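Local coordinates for 190aa long hypothetical protein (Pyrococcus horikoshii, PDB 2DDZ) that is of unknown function, forms a hexamer and belongs to the DUF366 family, which is grouped with the class II tRNA synthetase clan, at residues 33-38 and 74-79; 97-102 and 162-167; 118-123 and 150-155. All coordinates share one frame; numbering follows the deposited sequence.

Contact 1 (33-38 and 74-79)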
loop_
_atom_site.group_PDB
_atom_site.type_symbol
_atom_site.label_atom_id
_atom_site.label_comp_id
_atom_site.label_asym_id
_atom_site.label_seq_id
_atom_site.Cartn_x
_atom_site.Cartn_y
_atom_site.Cartn_z
ATOM N N LEU E 33 1.654 -1.443 24.147
ATOM C CA LEU E 33 0.925 -1.588 22.890
ATOM C C LEU E 33 1.145 -0.433 21.908
ATOM O O LEU E 33 1.269 0.718 22.311
ATOM C CB LEU E 33 -0.562 -1.708 23.199
ATOM C CG LEU E 33 -1.527 -2.038 22.066
ATOM C CD1 LEU E 33 -1.362 -3.483 21.653
ATOM C CD2 LEU E 33 -2.951 -1.786 22.542
ATOM N N GLY E 34 1.207 -0.751 20.619
ATOM C CA GLY E 34 1.375 0.278 19.600
ATOM C C GLY E 34 2.762 0.853 19.389
ATOM O O GLY E 34 3.767 0.269 19.792
ATOM N N ASP E 35 2.818 2.009 18.734
ATOM C CA ASP E 35 4.096 2.651 18.467
ATOM C C ASP E 35 4.879 2.811 19.759
ATOM O O ASP E 35 4.337 3.286 20.762
ATOM C CB ASP E 35 3.873 4.015 17.805
ATOM C CG ASP E 35 3.303 3.889 16.399
ATOM O OD1 ASP E 35 3.154 2.736 15.935
ATOM O OD2 ASP E 35 3.013 4.927 15.758
ATOM N N SER E 36 6.152 2.408 19.740
ATOM C CA SER E 36 6.970 2.525 20.939
ATOM C C SER E 36 8.486 2.591 20.757
ATOM O O SER E 36 9.052 2.171 19.742
ATOM C CB SER E 36 6.655 1.380 21.906
ATOM O OG SER E 36 7.136 0.144 21.411
ATOM N N LEU E 37 9.129 3.130 21.788
ATOM C CA LEU E 37 10.567 3.252 21.846
ATOM C C LEU E 37 10.950 2.711 23.223
ATOM O O LEU E 37 10.426 3.163 24.241
ATOM C CB LEU E 37 10.988 4.717 21.696
ATOM C CG LEU E 37 12.472 5.022 21.956
ATOM C CD1 LEU E 37 13.383 4.247 20.999
ATOM C CD2 LEU E 37 12.686 6.508 21.808
ATOM N N VAL E 38 11.827 1.712 23.235
ATOM C CA VAL E 38 12.302 1.096 24.468
ATOM C C VAL E 38 13.807 1.316 24.532
ATOM O O VAL E 38 14.541 0.917 23.634
ATOM C CB VAL E 38 12.029 -0.421 24.488
ATOM C CG1 VAL E 38 12.545 -1.025 25.798
ATOM C CG2 VAL E 38 10.538 -0.684 24.329
ATOM N N GLU E 74 9.581 0.582 17.286
ATOM C CA GLU E 74 8.590 -0.142 16.500
ATOM C C GLU E 74 7.436 0.792 16.157
ATOM O O GLU E 74 6.847 1.431 17.020
ATOM C CB GLU E 74 8.061 -1.384 17.223
ATOM C CG GLU E 74 7.185 -2.260 16.308
ATOM C CD GLU E 74 7.059 -3.703 16.796
ATOM O OE1 GLU E 74 7.143 -3.933 18.017
ATOM O OE2 GLU E 74 6.852 -4.612 15.963
ATOM N N LEU E 75 7.146 0.878 14.868
ATOM C CA LEU E 75 6.084 1.732 14.374
ATOM C C LEU E 75 5.142 0.940 13.481
ATOM O O LEU E 75 5.543 0.355 12.469
ATOM C CB LEU E 75 6.678 2.911 13.590
ATOM C CG LEU E 75 7.595 3.842 14.387
ATOM C CD1 LEU E 75 8.065 4.970 13.509
ATOM C CD2 LEU E 75 6.840 4.391 15.591
ATOM N N PHE E 76 3.878 0.935 13.862
ATOM C CA PHE E 76 2.879 0.226 13.106
ATOM C C PHE E 76 2.322 1.122 12.012
ATOM O O PHE E 76 1.179 1.573 12.052
ATOM C CB PHE E 76 1.793 -0.272 14.055
ATOM C CG PHE E 76 2.303 -1.271 15.053
ATOM C CD1 PHE E 76 2.933 -0.849 16.223
ATOM C CD2 PHE E 76 2.203 -2.642 14.794
ATOM C CE1 PHE E 76 3.458 -1.785 17.127
ATOM C CE2 PHE E 76 2.722 -3.587 15.692
ATOM C CZ PHE E 76 3.351 -3.158 16.858
ATOM N N TRP E 77 3.181 1.389 11.044
ATOM C CA TRP E 77 2.852 2.214 9.901
ATOM C C TRP E 77 2.928 1.260 8.738
ATOM O O TRP E 77 3.055 0.059 8.943
ATOM C CB TRP E 77 3.899 3.318 9.747
ATOM C CG TRP E 77 3.984 4.220 10.946
ATOM C CD1 TRP E 77 3.200 4.176 12.069
ATOM C CD2 TRP E 77 4.861 5.338 11.115
ATOM N NE1 TRP E 77 3.531 5.200 12.920
ATOM C CE2 TRP E 77 4.548 5.929 12.360
ATOM C CE3 TRP E 77 5.880 5.901 10.335
ATOM C CZ2 TRP E 77 5.217 7.059 12.841
ATOM C CZ3 TRP E 77 6.544 7.022 10.814
ATOM C CH2 TRP E 77 6.208 7.589 12.056
ATOM N N HIS E 78 2.850 1.776 7.518
ATOM C CA HIS E 78 2.948 0.898 6.363
ATOM C C HIS E 78 4.355 0.302 6.416
ATOM O O HIS E 78 5.336 1.040 6.472
ATOM C CB HIS E 78 2.777 1.680 5.060
ATOM C CG HIS E 78 2.663 0.803 3.850
ATOM N ND1 HIS E 78 2.989 1.230 2.580
ATOM C CD2 HIS E 78 2.245 -0.479 3.719
ATOM C CE1 HIS E 78 2.777 0.247 1.720
ATOM N NE2 HIS E 78 2.326 -0.798 2.386
ATOM N N PRO E 79 4.476 -1.038 6.417
ATOM C CA PRO E 79 5.808 -1.662 6.469
ATOM C C PRO E 79 6.606 -1.456 5.183
ATOM O O PRO E 79 6.890 -2.400 4.456
ATOM C CB PRO E 79 5.490 -3.138 6.727
ATOM C CG PRO E 79 4.168 -3.081 7.453
ATOM C CD PRO E 79 3.430 -2.051 6.623
HETATM O O HOH W 1 0.384 3.729 14.374
#
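Both carboxylate oxygens of D35 are used by the residues that follow strand 68-75. D35 OD1 accepts from the backbone N of F76 at 2.8 Å, a nearly straight bond with 165° at the hydrogen. D35 OD2 takes the indole NE1 of W77 at 2.9 Å, a more bent bond. Both donors come from the syn side, about 30° out of the carboxylate plane. A water bridges D35 OD2 and F76 O, and R180 adds a long, weak ion pair. CG of D35 lies beside its own backbone N (chi1 -68°), which starts the carboxylate toward segment 74-79. One residue inward, S36 and E74 form an antiparallel hydrogen-bonded pair, S36 N to E74 O and E74 N to S36 O each measuring 3.0 Å, while the E74 carboxylate turns to S131 and H24. The rim of the F76 ring comes to G34, CE1 lying 3.4 Å from G34 O, with that oxygen near the ring plane. L75 CD2 packs 3.7 Å from D35 CG. This is an antiparallel pairing of neighbouring strands 36-45 and 68-75, followed just past the second strand by an inverse gamma turn centred on F76, whose N is bound by D35.

Contact 2 (97-102 and 162-167). With GAI (guanidine), chain S.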
loop_
_atom_site.group_PDB
_atom_site.type_symbol
_atom_site.label_atom_id
_atom_site.label_comp_id
_atom_site.label_asym_id
_atom_site.label_seq_id
_atom_site.Cartn_x
_atom_site.Cartn_y
_atom_site.Cartn_z
ATOM N N GLU E 97 22.859 15.873 16.298
ATOM C CA GLU E 97 22.583 17.247 16.715
ATOM C C GLU E 97 22.656 17.337 18.242
ATOM O O GLU E 97 23.176 18.297 18.799
ATOM C CB GLU E 97 21.179 17.652 16.268
ATOM C CG GLU E 97 21.034 17.992 14.797
ATOM C CD GLU E 97 19.585 17.909 14.324
ATOM O OE1 GLU E 97 18.674 18.106 15.158
ATOM O OE2 GLU E 97 19.358 17.656 13.119
ATOM N N LEU E 98 22.122 16.317 18.904
ATOM C CA LEU E 98 22.098 16.265 20.355
ATOM C C LEU E 98 23.484 16.197 21.001
ATOM O O LEU E 98 23.697 16.742 22.082
ATOM C CB LEU E 98 21.265 15.064 20.809
ATOM C CG LEU E 98 21.177 14.881 22.326
ATOM C CD1 LEU E 98 20.567 16.135 22.944
ATOM C CD2 LEU E 98 20.344 13.649 22.667
ATOM N N LEU E 99 24.421 15.519 20.352
ATOM C CA LEU E 99 25.766 15.402 20.900
ATOM C C LEU E 99 26.450 16.759 20.874
ATOM O O LEU E 99 27.345 17.025 21.667
ATOM C CB LEU E 99 26.572 14.361 20.119
ATOM C CG LEU E 99 26.172 12.903 20.379
ATOM C CD1 LEU E 99 26.892 11.984 19.421
ATOM C CD2 LEU E 99 26.514 12.538 21.807
ATOM N N TRP E 100 26.013 17.620 19.962
ATOM C CA TRP E 100 26.567 18.965 19.874
ATOM C C TRP E 100 26.252 19.781 21.126
ATOM O O TRP E 100 27.072 20.584 21.559
ATOM C CB TRP E 100 26.026 19.689 18.643
ATOM C CG TRP E 100 26.776 19.351 17.406
ATOM C CD1 TRP E 100 26.462 18.396 16.482
ATOM C CD2 TRP E 100 28.010 19.936 16.975
ATOM N NE1 TRP E 100 27.423 18.349 15.498
ATOM C CE2 TRP E 100 28.386 19.285 15.775
ATOM C CE3 TRP E 100 28.838 20.947 17.485
ATOM C CZ2 TRP E 100 29.560 19.615 15.078
ATOM C CZ3 TRP E 100 30.002 21.272 16.793
ATOM C CH2 TRP E 100 30.349 20.607 15.601
ATOM N N ASN E 101 25.070 19.574 21.705
ATOM C CA ASN E 101 24.678 20.301 22.911
ATOM C C ASN E 101 25.439 19.751 24.114
ATOM O O ASN E 101 25.259 20.189 25.252
ATOM C CB ASN E 101 23.159 20.209 23.124
ATOM C CG ASN E 101 22.369 20.867 21.994
ATOM O OD1 ASN E 101 22.911 21.656 21.217
ATOM N ND2 ASN E 101 21.080 20.548 21.906
ATOM N N TYR E 102 26.289 18.773 23.841
ATOM C CA TYR E 102 27.125 18.185 24.870
ATOM C C TYR E 102 28.558 18.618 24.568
ATOM O O TYR E 102 29.509 18.155 25.198
ATOM C CB TYR E 102 27.038 16.665 24.852
ATOM C CG TYR E 102 25.840 16.101 25.572
ATOM C CD1 TYR E 102 24.577 16.095 24.978
ATOM C CD2 TYR E 102 25.979 15.524 26.839
ATOM C CE1 TYR E 102 23.484 15.520 25.623
ATOM C CE2 TYR E 102 24.895 14.946 27.498
ATOM C CZ TYR E 102 23.650 14.945 26.883
ATOM O OH TYR E 102 22.585 14.357 27.522
ATOM N N THR E 162 23.306 7.121 31.697
ATOM C CA THR E 162 21.981 7.335 32.279
ATOM C C THR E 162 21.320 8.648 31.859
ATOM O O THR E 162 20.194 8.650 31.361
ATOM C CB THR E 162 22.033 7.304 33.828
ATOM O OG1 THR E 162 22.725 6.128 34.265
ATOM C CG2 THR E 162 20.630 7.277 34.407
ATOM N N GLU E 163 22.008 9.762 32.056
ATOM C CA GLU E 163 21.438 11.053 31.692
ATOM C C GLU E 163 21.233 11.173 30.184
ATOM O O GLU E 163 20.240 11.743 29.731
ATOM C CB GLU E 163 22.340 12.182 32.195
ATOM C CG GLU E 163 21.705 13.572 32.155
ATOM C CD GLU E 163 21.695 14.191 30.765
ATOM O OE1 GLU E 163 22.713 14.072 30.052
ATOM O OE2 GLU E 163 20.676 14.811 30.395
ATOM N N PHE E 164 22.167 10.638 29.404
ATOM C CA PHE E 164 22.035 10.714 27.950
ATOM C C PHE E 164 20.789 9.919 27.515
ATOM O O PHE E 164 19.994 10.403 26.719
ATOM C CB PHE E 164 23.293 10.166 27.250
ATOM C CG PHE E 164 23.286 10.372 25.756
ATOM C CD1 PHE E 164 23.480 11.637 25.207
ATOM C CD2 PHE E 164 23.027 9.304 24.900
ATOM C CE1 PHE E 164 23.405 11.837 23.827
ATOM C CE2 PHE E 164 22.950 9.493 23.521
ATOM C CZ PHE E 164 23.141 10.763 22.981
ATOM N N MET E 165 20.645 8.710 28.057
ATOM C CA MET E 165 19.510 7.835 27.771
ATOM C C MET E 165 18.192 8.615 27.927
ATOM O O MET E 165 17.314 8.572 27.062
ATOM C CB MET E 165 19.509 6.624 28.728
ATOM C CG MET E 165 20.640 5.598 28.496
ATOM S SD MET E 165 20.778 4.255 29.646
ATOM C CE MET E 165 19.395 3.489 29.316
ATOM N N GLU E 166 18.073 9.341 29.033
ATOM C CA GLU E 166 16.887 10.136 29.329
ATOM C C GLU E 166 16.648 11.272 28.323
ATOM O O GLU E 166 15.542 11.429 27.798
ATOM C CB GLU E 166 17.007 10.741 30.736
ATOM C CG GLU E 166 15.734 11.349 31.311
ATOM C CD GLU E 166 14.740 10.292 31.748
ATOM O OE1 GLU E 166 15.190 9.186 32.118
ATOM O OE2 GLU E 166 13.519 10.568 31.736
ATOM N N ARG E 167 17.683 12.070 28.060
ATOM C CA ARG E 167 17.528 13.208 27.158
ATOM C C ARG E 167 17.371 12.847 25.691
ATOM O O ARG E 167 16.599 13.484 24.970
ATOM C CB ARG E 167 18.703 14.184 27.304
ATOM C CG ARG E 167 18.379 15.558 26.709
ATOM C CD ARG E 167 19.556 16.513 26.759
ATOM N NE ARG E 167 20.337 16.309 27.967
ATOM C CZ ARG E 167 21.373 17.059 28.332
ATOM N NH1 ARG E 167 22.026 16.779 29.458
ATOM N NH2 ARG E 167 21.757 18.087 27.587
HETATM C C GAI S . 28.077 23.605 15.080
HETATM N N1 GAI S . 27.110 22.757 15.248
HETATM N N2 GAI S . 28.171 24.704 15.841
HETATM N N3 GAI S . 29.006 23.374 14.120
#
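Y102 brings its hydroxyl to the E163-R167 salt bridge, whose two residues lie one turn apart on helix 161-184; the contact is the packing of the C-terminal part of helix 81-100 and the residues after it against that helix. Y102 OH donates to E163 OE1 at 2.5 Å, tip to tip, meeting that oxygen on the syn side and 18° out of the carboxylate plane. The guanidinium of R167 lies over the tip of the phenol, its plane inclined 29° to the ring: Y102 CZ sits 3.4 Å above the R167 guanidinium plane, over its centre. R167 NE and NH1 are near the hydroxyl, but their N-H bonds point to E163.

That pairing positions the first shell. R167 grips E163 side-on through NE and NH1, both directed at the single oxygen OE2, which lies in the guanidinium plane; the R167 NH1 to E163 OE2 distance is 2.6 Å. E163 therefore divides its carboxylate, one oxygen for the tyrosine and the other for the arginine, which probably keeps all three groups from turning.

Beside this polar group, the F164 ring presents its edge to the face of Y102 in an offset edge-to-face pair, centroids 5.5 Å apart and planes at 67°. I159 touches L99, Y102 and F164 from the preceding loop. Away from the helix-helix packing, a bound guanidine lies over one face of the W100 ring, its N1 3.4 Å from W100 CE3. F164 CE1 meets both L98 and L99, with L98 CD2 at 3.7 Å from it.

Contact 3 (118-123 and 150-155)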
loop_
_atom_site.group_PDB
_atom_site.type_symbol
_atom_site.label_atom_id
_atom_site.label_comp_id
_atom_site.label_asym_id
_atom_site.label_seq_id
_atom_site.Cartn_x
_atom_site.Cartn_y
_atom_site.Cartn_z
ATOM N N ARG E 118 36.254 8.304 14.471
ATOM C CA ARG E 118 35.970 7.040 15.156
ATOM C C ARG E 118 34.457 6.760 15.262
ATOM O O ARG E 118 33.667 7.660 15.579
ATOM C CB ARG E 118 36.618 7.091 16.540
ATOM C CG ARG E 118 38.123 7.350 16.465
ATOM C CD ARG E 118 38.710 7.725 17.813
ATOM N NE ARG E 118 38.626 6.625 18.772
ATOM C CZ ARG E 118 38.735 6.779 20.089
ATOM N NH1 ARG E 118 38.935 7.987 20.601
ATOM N NH2 ARG E 118 38.638 5.728 20.894
ATOM N N LYS E 119 34.058 5.515 15.005
ATOM C CA LYS E 119 32.641 5.147 15.036
ATOM C C LYS E 119 32.076 4.915 16.430
ATOM O O LYS E 119 32.559 4.073 17.186
ATOM C CB LYS E 119 32.384 3.903 14.171
ATOM C CG LYS E 119 30.906 3.696 13.808
ATOM C CD LYS E 119 30.711 2.669 12.688
ATOM C CE LYS E 119 31.143 1.266 13.117
ATOM N NZ LYS E 119 30.380 0.773 14.301
ATOM N N LEU E 120 31.024 5.662 16.748
ATOM C CA LEU E 120 30.354 5.583 18.040
ATOM C C LEU E 120 29.161 4.636 18.074
ATOM O O LEU E 120 28.855 4.048 19.116
ATOM C CB LEU E 120 29.862 6.982 18.434
ATOM C CG LEU E 120 28.924 7.147 19.638
ATOM C CD1 LEU E 120 29.704 6.932 20.938
ATOM C CD2 LEU E 120 28.313 8.558 19.615
ATOM N N SER E 121 28.505 4.469 16.928
ATOM C CA SER E 121 27.278 3.673 16.859
ATOM C C SER E 121 27.167 2.526 15.861
ATOM O O SER E 121 28.062 2.264 15.070
ATOM C CB SER E 121 26.116 4.623 16.565
ATOM O OG SER E 121 26.262 5.172 15.255
ATOM N N ILE E 122 26.029 1.847 15.946
ATOM C CA ILE E 122 25.632 0.776 15.038
ATOM C C ILE E 122 24.124 0.965 14.927
ATOM O O ILE E 122 23.474 1.481 15.853
ATOM C CB ILE E 122 25.935 -0.653 15.549
ATOM C CG1 ILE E 122 25.161 -0.943 16.837
ATOM C CG2 ILE E 122 27.456 -0.846 15.671
ATOM C CD1 ILE E 122 25.126 -2.421 17.187
ATOM N N SER E 123 23.562 0.578 13.792
ATOM C CA SER E 123 22.136 0.762 13.595
ATOM C C SER E 123 21.639 -0.067 12.434
ATOM O O SER E 123 22.411 -0.488 11.579
ATOM C CB SER E 123 21.842 2.250 13.323
ATOM O OG SER E 123 20.452 2.512 13.202
ATOM N N ASP E 150 38.081 1.861 14.213
ATOM C CA ASP E 150 38.340 2.629 15.444
ATOM C C ASP E 150 37.024 3.065 16.075
ATOM O O ASP E 150 36.310 3.901 15.518
ATOM C CB ASP E 150 39.173 3.875 15.136
ATOM C CG ASP E 150 40.602 3.537 14.755
ATOM O OD1 ASP E 150 41.296 2.898 15.571
ATOM O OD2 ASP E 150 41.028 3.927 13.643
ATOM N N ALA E 151 36.709 2.525 17.249
ATOM C CA ALA E 151 35.467 2.880 17.939
ATOM C C ALA E 151 35.674 3.831 19.107
ATOM O O ALA E 151 36.749 3.881 19.706
ATOM C CB ALA E 151 34.754 1.621 18.417
ATOM N N ILE E 152 34.621 4.570 19.431
ATOM C CA ILE E 152 34.661 5.524 20.522
ATOM C C ILE E 152 33.374 5.327 21.335
ATOM O O ILE E 152 32.327 5.002 20.769
ATOM C CB ILE E 152 34.790 6.971 19.943
ATOM C CG1 ILE E 152 35.162 7.968 21.040
ATOM C CG2 ILE E 152 33.494 7.398 19.273
ATOM C CD1 ILE E 152 34.026 8.266 21.961
ATOM N N GLY E 153 33.469 5.484 22.657
ATOM C CA GLY E 153 32.315 5.308 23.531
ATOM C C GLY E 153 31.852 6.597 24.196
ATOM O O GLY E 153 32.523 7.625 24.098
ATOM N N LEU E 154 30.712 6.552 24.884
ATOM C CA LEU E 154 30.176 7.737 25.544
ATOM C C LEU E 154 31.052 8.193 26.709
ATOM O O LEU E 154 31.207 9.390 26.951
ATOM C CB LEU E 154 28.746 7.475 26.030
ATOM C CG LEU E 154 27.648 7.321 24.969
ATOM C CD1 LEU E 154 26.365 6.897 25.657
ATOM C CD2 LEU E 154 27.448 8.630 24.215
ATOM N N GLU E 155 31.626 7.239 27.432
ATOM C CA GLU E 155 32.493 7.571 28.562
ATOM C C GLU E 155 33.664 8.453 28.133
ATOM O O GLU E 155 33.853 9.535 28.680
ATOM C CB GLU E 155 32.992 6.284 29.225
ATOM C CG GLU E 155 31.993 5.714 30.226
ATOM C CD GLU E 155 32.402 4.360 30.742
ATOM O OE1 GLU E 155 33.620 4.073 30.705
ATOM O OE2 GLU E 155 31.510 3.597 31.187
#
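D150 meets the start of strand 118-128 through its backbone: D150 O accepts from K119 N at 2.8 Å, and D150 CB rests 3.9 Å from R118 CG, the two side chains crossing at about a right angle. At A151 the backbones are joined by a single bridge, A151 CA lying 4.6 Å from K119 CA. A151 O also receives R118 NH2 at 2.9 Å, a bent bond with 132° at the hydrogen. In the arginine, chi3 (65°) bends NE back toward A151 and I152, and E156 holds NH1 in a salt bridge. I152 returns to the strand, I152 N donating to K119 O at 3.1 Å from above the carbonyl plane. The I152 side chain crosses that of R118 at about a right angle, CG1 lying over one face of the guanidinium toward the rim, while I152 CG2 packs 3.8 Å from L120 CB. An alanine in place of R118 would probably leave E156 without its charged mate and open a gap over I152 CG1. At G153 and L154 the chain runs past L120, whose CD1 approaches L154 CD2 at 4.3 Å. The loop between strand 131-139 and helix 161-184 is thus tied to the start of a strand by three hydrogen bonds, two of them between backbones; the third depends on an arginine also held by E156, with I152 CG1 against one face of its guanidinium and L120 packed on I152.

In the fold
Contacts 2 and 3 adjoin, their centres about 15 Å apart: L99 CD1 packs on L120 CD2 at 3.7 Å and F164 CD2 on L154 CD1 at 4.2 Å. Along the chain, contact 3 is nested inside the loop closed by contact 2. Contact 1 stands apart, its centre about 23 Å from that of contact 2 and about 26 Å from that of contact 3, across the chain's centre from the latter. It shares the mixed sheet with contact 3, and contacts 1 and 2 touch the same neighbouring subunit. Guanidine lies beside W100 in contact 2; the W77 side chain of contact 1 is about 11 Å from a bound guanidine, and R12, I14, N29 and F30 line one guanidine pocket.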